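Local coordinates for protein retinol dehydratase (Spodoptera frugiperda, PDB 1FMJ) that probably converts retinol to a dehydrated product, binding retinol and adenosine-3'-5'-diphosphate on a sulfotransferase-type scaffold, at residues A[164-168]-A[230-234]; A[69-73]-A[222-227]. One frame throughout, in Å; residues are numbered along the deposited sequence.

Both contacts lie in the core of the sulfotransferase domain, at the C-terminal ends of neighbouring strands of its parallel sheet, and both use the stretch of chain around the start of helix 227-235. Interaction 1 sets the loop after strand 160-163 on the helix itself; interaction 2 sets the loop after strand 66-70 against the turn leading into it. Their chemistry differs. The first is mostly polar, with a histidine and a carboxylate gripping backbone and hydroxyl groups, and its far end is partly exposed. The second is buried and mainly aromatic, centred on one tyrosine whose hydroxyl bonds a turn carbonyl. They meet where H164 ND1 lies 3.1 Å from S70 O, a probable hydrogen bond.

Interaction 1: A[164-168]-A[230-234]; sequences HLPLS and HVKEA. With RTL (retinol), chain H.
H230 reaches from helix 227-235 to the backbone of H164, and E233, one turn on, grips S168. This joins a helix of the sulfotransferase domain, an alpha/beta fold with a parallel sheet of 2-3-1-4-5 order, to the loop following strand 160-163. A chi1 of -166° sets H230 CG on the far side from the main-chain N, which carries the imidazole off the helix and across to the loop. Its NE2 donates to H164 O at 2.8 Å, the acceptor lying almost in the ring plane while the donor stands above the carbonyl plane. ND1 bonds to Y182 OH, so both ring nitrogens are held and the ring's rotation is fixed. P166 covers one face: its CB sits 4.1 Å from the H230 ring centroid, only 17° off the normal, a CH-pi contact. H164 itself turns the other way, and its NE2 is hydrogen-bonded to retinol O1 at 2.9 Å, the oxygen lying at the ring edge, near its plane; K162 also binds the alcohol.

The E233 carboxylate takes two bonds from S168, with OE1 accepting from S168 N at 2.6 Å and OE2 using its syn lone pair for S168 OG at 2.8 Å. The salt bridge from K41 to OE2 would probably favour the charged form; Y43 OH bonds there too. A water accepts from L167 N and donates to H230 O, tying the backbones together. On the helix side, L167 CD1 lies 3.6 Å from E233 O and 4.0 Å from A234 CA.

Interaction 2: A[69-73]-A[222-227]; sequences ASYQR and YTLTPY. With A3P (adenosine-3'-5'-diphosphate), chain G.
Y71 meets Y227 from its first side-chain carbon onward: CB lies 4.0 Å from Y227 CE1, and CG is 3.8 Å from Y227 CD1. The two rings make an offset edge-to-face pair, the edge of Y227 turned to the face of Y71, with planes at 76° and centroids 5.6 Å apart. CG of Y71 is placed opposite the backbone N (chi1 176°), which sends the ring out toward the 222-227 loop. Further along, CD2 still touches Y227 CD1, while CD1 faces L224 O, a buried carbonyl oxygen with no polar partner in the model. Y71 CE1 runs past L224 CB and has T223 O at 3.2 Å, with L224 O also near the ring plane; CZ meets T223 O and T225 CG2. At the tip, OH donates to T223 O at 2.7 Å, in the carbonyl plane and with a C=O...donor angle of 158°. Y71 OH also lies at the edge of the Y222 ring, near CD2, and T225 CG2 packs 3.6 Å from Y71 OH.

The acceptor T223 belongs to a type II beta turn, Y222 to T225, closed by T225 N to Y222 O, and P226, after a cis peptide bond, occupies the N-cap position of helix 227-235. On the other side, Y71 to R73 open the loop that in sulfotransferases holds the 5'-phosphate, akin to a P-loop. A leucine in place of Y71 would probably leave T223 O without its donor and open a gap between Y227 and the turn.

Next along, Q72 points its amide at the edge of the Y222 ring, the planes nearly perpendicular; a water donates to Q72 OE1 at 2.9 Å and accepts from Y222 OH. R73, bent at chi2 and chi3, lays one guanidinium face over C5' of adenosine-3'-5'-diphosphate, while NH1 makes a weak bond to O6P.

Interaction 1: A[164-168]-A[230-234]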
loop_
_atom_site.group_PDB
_atom_site.type_symbol
_atom_site.label_atom_id
_atom_site.label_comp_id
_atom_site.label_asym_id
_atom_site.label_seq_id
_atom_site.Cartn_x
_atom_site.Cartn_y
_atom_site.Cartn_z
ATOM N N HIS A 164 -4.076 -1.785 -2.079
ATOM C CA HIS A 164 -2.976 -2.717 -1.956
ATOM C C HIS A 164 -3.558 -4.105 -2.229
ATOM O O HIS A 164 -2.953 -5.119 -1.922
ATOM C CB HIS A 164 -2.343 -2.645 -0.558
ATOM C CG HIS A 164 -1.759 -1.303 -0.234
ATOM N ND1 HIS A 164 -0.879 -0.652 -1.073
ATOM C CD2 HIS A 164 -1.936 -0.484 0.831
ATOM C CE1 HIS A 164 -0.541 0.510 -0.540
ATOM N NE2 HIS A 164 -1.167 0.637 0.615
ATOM N N LEU A 165 -4.751 -4.149 -2.814
ATOM C CA LEU A 165 -5.342 -5.447 -3.112
ATOM C C LEU A 165 -4.832 -5.987 -4.439
ATOM O O LEU A 165 -4.724 -5.249 -5.420
ATOM C CB LEU A 165 -6.874 -5.362 -3.154
ATOM C CG LEU A 165 -7.561 -5.156 -1.796
ATOM C CD1 LEU A 165 -9.061 -5.073 -1.976
ATOM C CD2 LEU A 165 -7.195 -6.293 -0.861
ATOM N N PRO A 166 -4.468 -7.279 -4.472
ATOM C CA PRO A 166 -3.982 -7.893 -5.708
ATOM C C PRO A 166 -5.181 -7.948 -6.657
ATOM O O PRO A 166 -6.331 -7.956 -6.207
ATOM C CB PRO A 166 -3.514 -9.278 -5.245
ATOM C CG PRO A 166 -4.407 -9.568 -4.092
ATOM C CD PRO A 166 -4.435 -8.245 -3.359
ATOM N N LEU A 167 -4.921 -7.964 -7.958
ATOM C CA LEU A 167 -5.993 -7.979 -8.943
ATOM C C LEU A 167 -7.052 -9.069 -8.777
ATOM O O LEU A 167 -8.220 -8.825 -9.060
ATOM C CB LEU A 167 -5.407 -8.050 -10.362
ATOM C CG LEU A 167 -4.491 -6.892 -10.790
ATOM C CD1 LEU A 167 -4.076 -7.077 -12.251
ATOM C CD2 LEU A 167 -5.210 -5.550 -10.611
ATOM N N SER A 168 -6.660 -10.254 -8.311
ATOM C CA SER A 168 -7.607 -11.360 -8.159
ATOM C C SER A 168 -8.731 -11.144 -7.145
ATOM O O SER A 168 -9.722 -11.883 -7.146
ATOM C CB SER A 168 -6.859 -12.652 -7.827
ATOM O OG SER A 168 -6.177 -12.542 -6.600
ATOM N N HIS A 230 1.352 -11.315 -5.517
ATOM C CA HIS A 230 0.746 -9.987 -5.657
ATOM C C HIS A 230 1.343 -9.298 -6.884
ATOM O O HIS A 230 0.620 -8.811 -7.758
ATOM C CB HIS A 230 1.016 -9.168 -4.381
ATOM C CG HIS A 230 0.189 -7.923 -4.257
ATOM N ND1 HIS A 230 0.232 -6.904 -5.182
ATOM C CD2 HIS A 230 -0.656 -7.511 -3.281
ATOM C CE1 HIS A 230 -0.546 -5.914 -4.781
ATOM N NE2 HIS A 230 -1.095 -6.258 -3.629
ATOM N N VAL A 231 2.668 -9.281 -6.962
ATOM C CA VAL A 231 3.362 -8.662 -8.091
ATOM C C VAL A 231 3.091 -9.375 -9.411
ATOM O O VAL A 231 2.822 -8.735 -10.425
ATOM C CB VAL A 231 4.882 -8.660 -7.881
ATOM C CG1 VAL A 231 5.583 -8.058 -9.110
ATOM C CG2 VAL A 231 5.238 -7.871 -6.623
ATOM N N LYS A 232 3.185 -10.702 -9.406
ATOM C CA LYS A 232 2.975 -11.465 -10.632
ATOM C C LYS A 232 1.618 -11.221 -11.291
ATOM O O LYS A 232 1.524 -11.157 -12.509
ATOM C CB LYS A 232 3.185 -12.961 -10.367
ATOM C CG LYS A 232 4.632 -13.287 -10.025
ATOM C CD LYS A 232 4.907 -14.772 -10.037
ATOM C CE LYS A 232 6.388 -15.027 -9.844
ATOM N NZ LYS A 232 6.709 -16.456 -10.023
ATOM N N GLU A 233 0.573 -11.073 -10.487
ATOM C CA GLU A 233 -0.759 -10.828 -11.032
ATOM C C GLU A 233 -0.818 -9.546 -11.844
ATOM O O GLU A 233 -1.507 -9.477 -12.859
ATOM C CB GLU A 233 -1.788 -10.756 -9.912
ATOM C CG GLU A 233 -2.285 -12.101 -9.441
ATOM C CD GLU A 233 -3.449 -11.960 -8.487
ATOM O OE1 GLU A 233 -4.216 -10.990 -8.656
ATOM O OE2 GLU A 233 -3.607 -12.814 -7.581
ATOM N N ALA A 234 -0.099 -8.524 -11.392
ATOM C CA ALA A 234 -0.082 -7.250 -12.097
ATOM C C ALA A 234 0.870 -7.344 -13.270
ATOM O O ALA A 234 0.607 -6.799 -14.342
ATOM C CB ALA A 234 0.360 -6.135 -11.165
HETATM C C1 RTL H . -4.612 2.061 14.017
HETATM C C2 RTL H . -5.278 1.100 15.054
HETATM C C3 RTL H . -6.798 1.066 14.944
HETATM C C4 RTL H . -7.814 1.805 14.078
HETATM C C5 RTL H . -6.988 2.699 13.149
HETATM C C6 RTL H . -5.595 2.849 13.071
HETATM C C7 RTL H . -4.933 3.757 12.096
HETATM C C8 RTL H . -4.678 3.430 10.795
HETATM C C9 RTL H . -4.023 4.319 9.825
HETATM C C10 RTL H . -3.837 3.838 8.542
HETATM C C11 RTL H . -3.219 4.480 7.361
HETATM C C12 RTL H . -2.316 3.644 6.746
HETATM C C13 RTL H . -1.425 3.731 5.571
HETATM C C14 RTL H . -0.533 2.872 4.992
HETATM C C15 RTL H . -0.987 2.013 3.885
HETATM O O1 RTL H . -0.850 2.622 2.672
HETATM C C16 RTL H . -3.698 1.061 13.281
HETATM C C17 RTL H . -3.732 2.953 14.907
HETATM C C18 RTL H . -7.936 3.508 12.251
HETATM C C19 RTL H . -3.573 5.727 10.258
HETATM C C20 RTL H . -1.635 5.128 4.964
HETATM O O HOH W 1 -1.988 -7.573 -8.186
#

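Interaction 2: A[69-73]-A[222-227]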
loop_
_atom_site.group_PDB
_atom_site.type_symbol
_atom_site.label_atom_id
_atom_site.label_comp_id
_atom_site.label_asym_id
_atom_site.label_seq_id
_atom_site.Cartn_x
_atom_site.Cartn_y
_atom_site.Cartn_z
ATOM N N ALA A 69 -2.291 1.111 -7.477
ATOM C CA ALA A 69 -2.200 -0.126 -6.722
ATOM C C ALA A 69 -0.755 -0.534 -6.528
ATOM O O ALA A 69 0.131 -0.084 -7.255
ATOM C CB ALA A 69 -2.970 -1.233 -7.448
ATOM N N SER A 70 -0.522 -1.397 -5.554
ATOM C CA SER A 70 0.836 -1.837 -5.267
ATOM C C SER A 70 0.861 -2.680 -4.025
ATOM O O SER A 70 -0.119 -2.729 -3.281
ATOM C CB SER A 70 1.711 -0.624 -4.967
ATOM O OG SER A 70 1.237 -0.020 -3.771
ATOM N N TYR A 71 1.982 -3.356 -3.798
ATOM C CA TYR A 71 2.127 -4.068 -2.546
ATOM C C TYR A 71 2.614 -2.868 -1.715
ATOM O O TYR A 71 3.414 -2.068 -2.206
ATOM C CB TYR A 71 3.213 -5.133 -2.581
ATOM C CG TYR A 71 3.353 -5.735 -1.210
ATOM C CD1 TYR A 71 2.465 -6.714 -0.767
ATOM C CD2 TYR A 71 4.250 -5.199 -0.290
ATOM C CE1 TYR A 71 2.455 -7.132 0.565
ATOM C CE2 TYR A 71 4.247 -5.604 1.037
ATOM C CZ TYR A 71 3.342 -6.564 1.459
ATOM O OH TYR A 71 3.282 -6.892 2.790
ATOM N N GLN A 72 2.150 -2.732 -0.483
ATOM C CA GLN A 72 2.525 -1.570 0.329
ATOM C C GLN A 72 4.008 -1.234 0.451
ATOM O O GLN A 72 4.867 -2.115 0.450
ATOM C CB GLN A 72 1.932 -1.685 1.737
ATOM C CG GLN A 72 2.421 -2.886 2.544
ATOM C CD GLN A 72 2.217 -2.690 4.044
ATOM O OE1 GLN A 72 3.177 -2.494 4.797
ATOM N NE2 GLN A 72 0.965 -2.732 4.482
ATOM N N ARG A 73 4.277 0.068 0.552
ATOM C CA ARG A 73 5.621 0.620 0.710
ATOM C C ARG A 73 6.462 0.485 -0.549
ATOM O O ARG A 73 7.684 0.424 -0.487
ATOM C CB ARG A 73 6.326 -0.053 1.900
ATOM C CG ARG A 73 5.513 0.007 3.194
ATOM C CD ARG A 73 5.045 1.427 3.513
ATOM N NE ARG A 73 6.102 2.282 4.065
ATOM C CZ ARG A 73 5.981 3.596 4.213
ATOM N NH1 ARG A 73 4.861 4.189 3.843
ATOM N NH2 ARG A 73 6.957 4.317 4.758
ATOM N N TYR A 222 2.717 -11.901 6.237
ATOM C CA TYR A 222 2.448 -10.518 6.595
ATOM C C TYR A 222 1.326 -10.024 5.698
ATOM O O TYR A 222 0.949 -10.684 4.723
ATOM C CB TYR A 222 3.675 -9.612 6.451
ATOM C CG TYR A 222 3.424 -8.230 7.039
ATOM C CD1 TYR A 222 3.115 -8.069 8.394
ATOM C CD2 TYR A 222 3.422 -7.101 6.229
ATOM C CE1 TYR A 222 2.803 -6.800 8.918
ATOM C CE2 TYR A 222 3.114 -5.844 6.734
ATOM C CZ TYR A 222 2.803 -5.696 8.072
ATOM O OH TYR A 222 2.475 -4.451 8.548
ATOM N N THR A 223 0.789 -8.866 6.048
ATOM C CA THR A 223 -0.325 -8.251 5.333
ATOM C C THR A 223 -0.231 -8.244 3.803
ATOM O O THR A 223 0.717 -7.729 3.217
ATOM C CB THR A 223 -0.545 -6.805 5.842
ATOM O OG1 THR A 223 -0.597 -6.818 7.278
ATOM C CG2 THR A 223 -1.858 -6.232 5.300
ATOM N N LEU A 224 -1.251 -8.834 3.188
ATOM C CA LEU A 224 -1.408 -8.947 1.743
ATOM C C LEU A 224 -0.348 -9.690 0.936
ATOM O O LEU A 224 -0.308 -9.574 -0.290
ATOM C CB LEU A 224 -1.699 -7.565 1.137
ATOM C CG LEU A 224 -3.095 -7.051 1.540
ATOM C CD1 LEU A 224 -3.325 -5.669 0.987
ATOM C CD2 LEU A 224 -4.181 -8.007 1.024
ATOM N N THR A 225 0.505 -10.453 1.618
ATOM C CA THR A 225 1.486 -11.291 0.933
ATOM C C THR A 225 0.629 -12.543 0.636
ATOM O O THR A 225 -0.518 -12.618 1.087
ATOM C CB THR A 225 2.667 -11.684 1.865
ATOM O OG1 THR A 225 2.162 -12.345 3.035
ATOM C CG2 THR A 225 3.461 -10.440 2.277
ATOM N N PRO A 226 1.164 -13.548 -0.088
ATOM C CA PRO A 226 2.492 -13.727 -0.688
ATOM C C PRO A 226 2.893 -12.548 -1.560
ATOM O O PRO A 226 2.166 -12.170 -2.467
ATOM C CB PRO A 226 2.332 -15.008 -1.507
ATOM C CG PRO A 226 1.273 -15.767 -0.756
ATOM C CD PRO A 226 0.284 -14.675 -0.452
ATOM N N TYR A 227 4.059 -11.978 -1.287
ATOM C CA TYR A 227 4.540 -10.843 -2.050
ATOM C C TYR A 227 4.615 -11.079 -3.564
ATOM O O TYR A 227 4.079 -10.299 -4.353
ATOM C CB TYR A 227 5.919 -10.415 -1.552
ATOM C CG TYR A 227 6.544 -9.375 -2.450
ATOM C CD1 TYR A 227 6.167 -8.038 -2.364
ATOM C CD2 TYR A 227 7.461 -9.741 -3.436
ATOM C CE1 TYR A 227 6.683 -7.090 -3.241
ATOM C CE2 TYR A 227 7.986 -8.796 -4.323
ATOM C CZ TYR A 227 7.591 -7.479 -4.222
ATOM O OH TYR A 227 8.077 -6.547 -5.116
HETATM P P1 A3P G . 11.224 4.042 2.589
HETATM O O1P A3P G . 10.615 3.454 3.795
HETATM O O2P A3P G . 11.760 5.393 2.857
HETATM O O3P A3P G . 12.295 3.173 2.078
HETATM P P2 A3P G . 4.157 3.772 -0.152
HETATM O O4P A3P G . 3.727 5.135 -0.504
HETATM O O5P A3P G . 3.685 2.799 -1.160
HETATM O O6P A3P G . 3.654 3.420 1.207
HETATM O "O5'" A3P G . 5.735 3.724 -0.130
HETATM C "C5'" A3P G . 6.495 4.529 0.757
HETATM C "C4'" A3P G . 7.981 4.503 0.386
HETATM O "O4'" A3P G . 8.204 5.521 -0.631
HETATM C "C3'" A3P G . 8.885 4.894 1.556
HETATM O "O3'" A3P G . 10.120 4.148 1.451
HETATM C "C2'" A3P G . 8.976 6.395 1.372
HETATM O "O2'" A3P G . 9.949 7.106 2.131
HETATM C "C1'" A3P G . 9.153 6.473 -0.137
HETATM N N9 A3P G . 8.861 7.808 -0.674
HETATM C C8 A3P G . 7.776 8.637 -0.435
HETATM N N7 A3P G . 7.803 9.777 -1.072
HETATM C C5 A3P G . 8.988 9.717 -1.792
HETATM C C6 A3P G . 9.639 10.624 -2.699
HETATM N N6 A3P G . 9.134 11.817 -3.029
HETATM N N1 A3P G . 10.853 10.236 -3.262
HETATM C C2 A3P G . 11.406 9.018 -2.951
HETATM N N3 A3P G . 10.886 8.076 -2.106
HETATM C C4 A3P G . 9.669 8.493 -1.558
HETATM O O HOH W 2 3.450 -2.251 7.690
#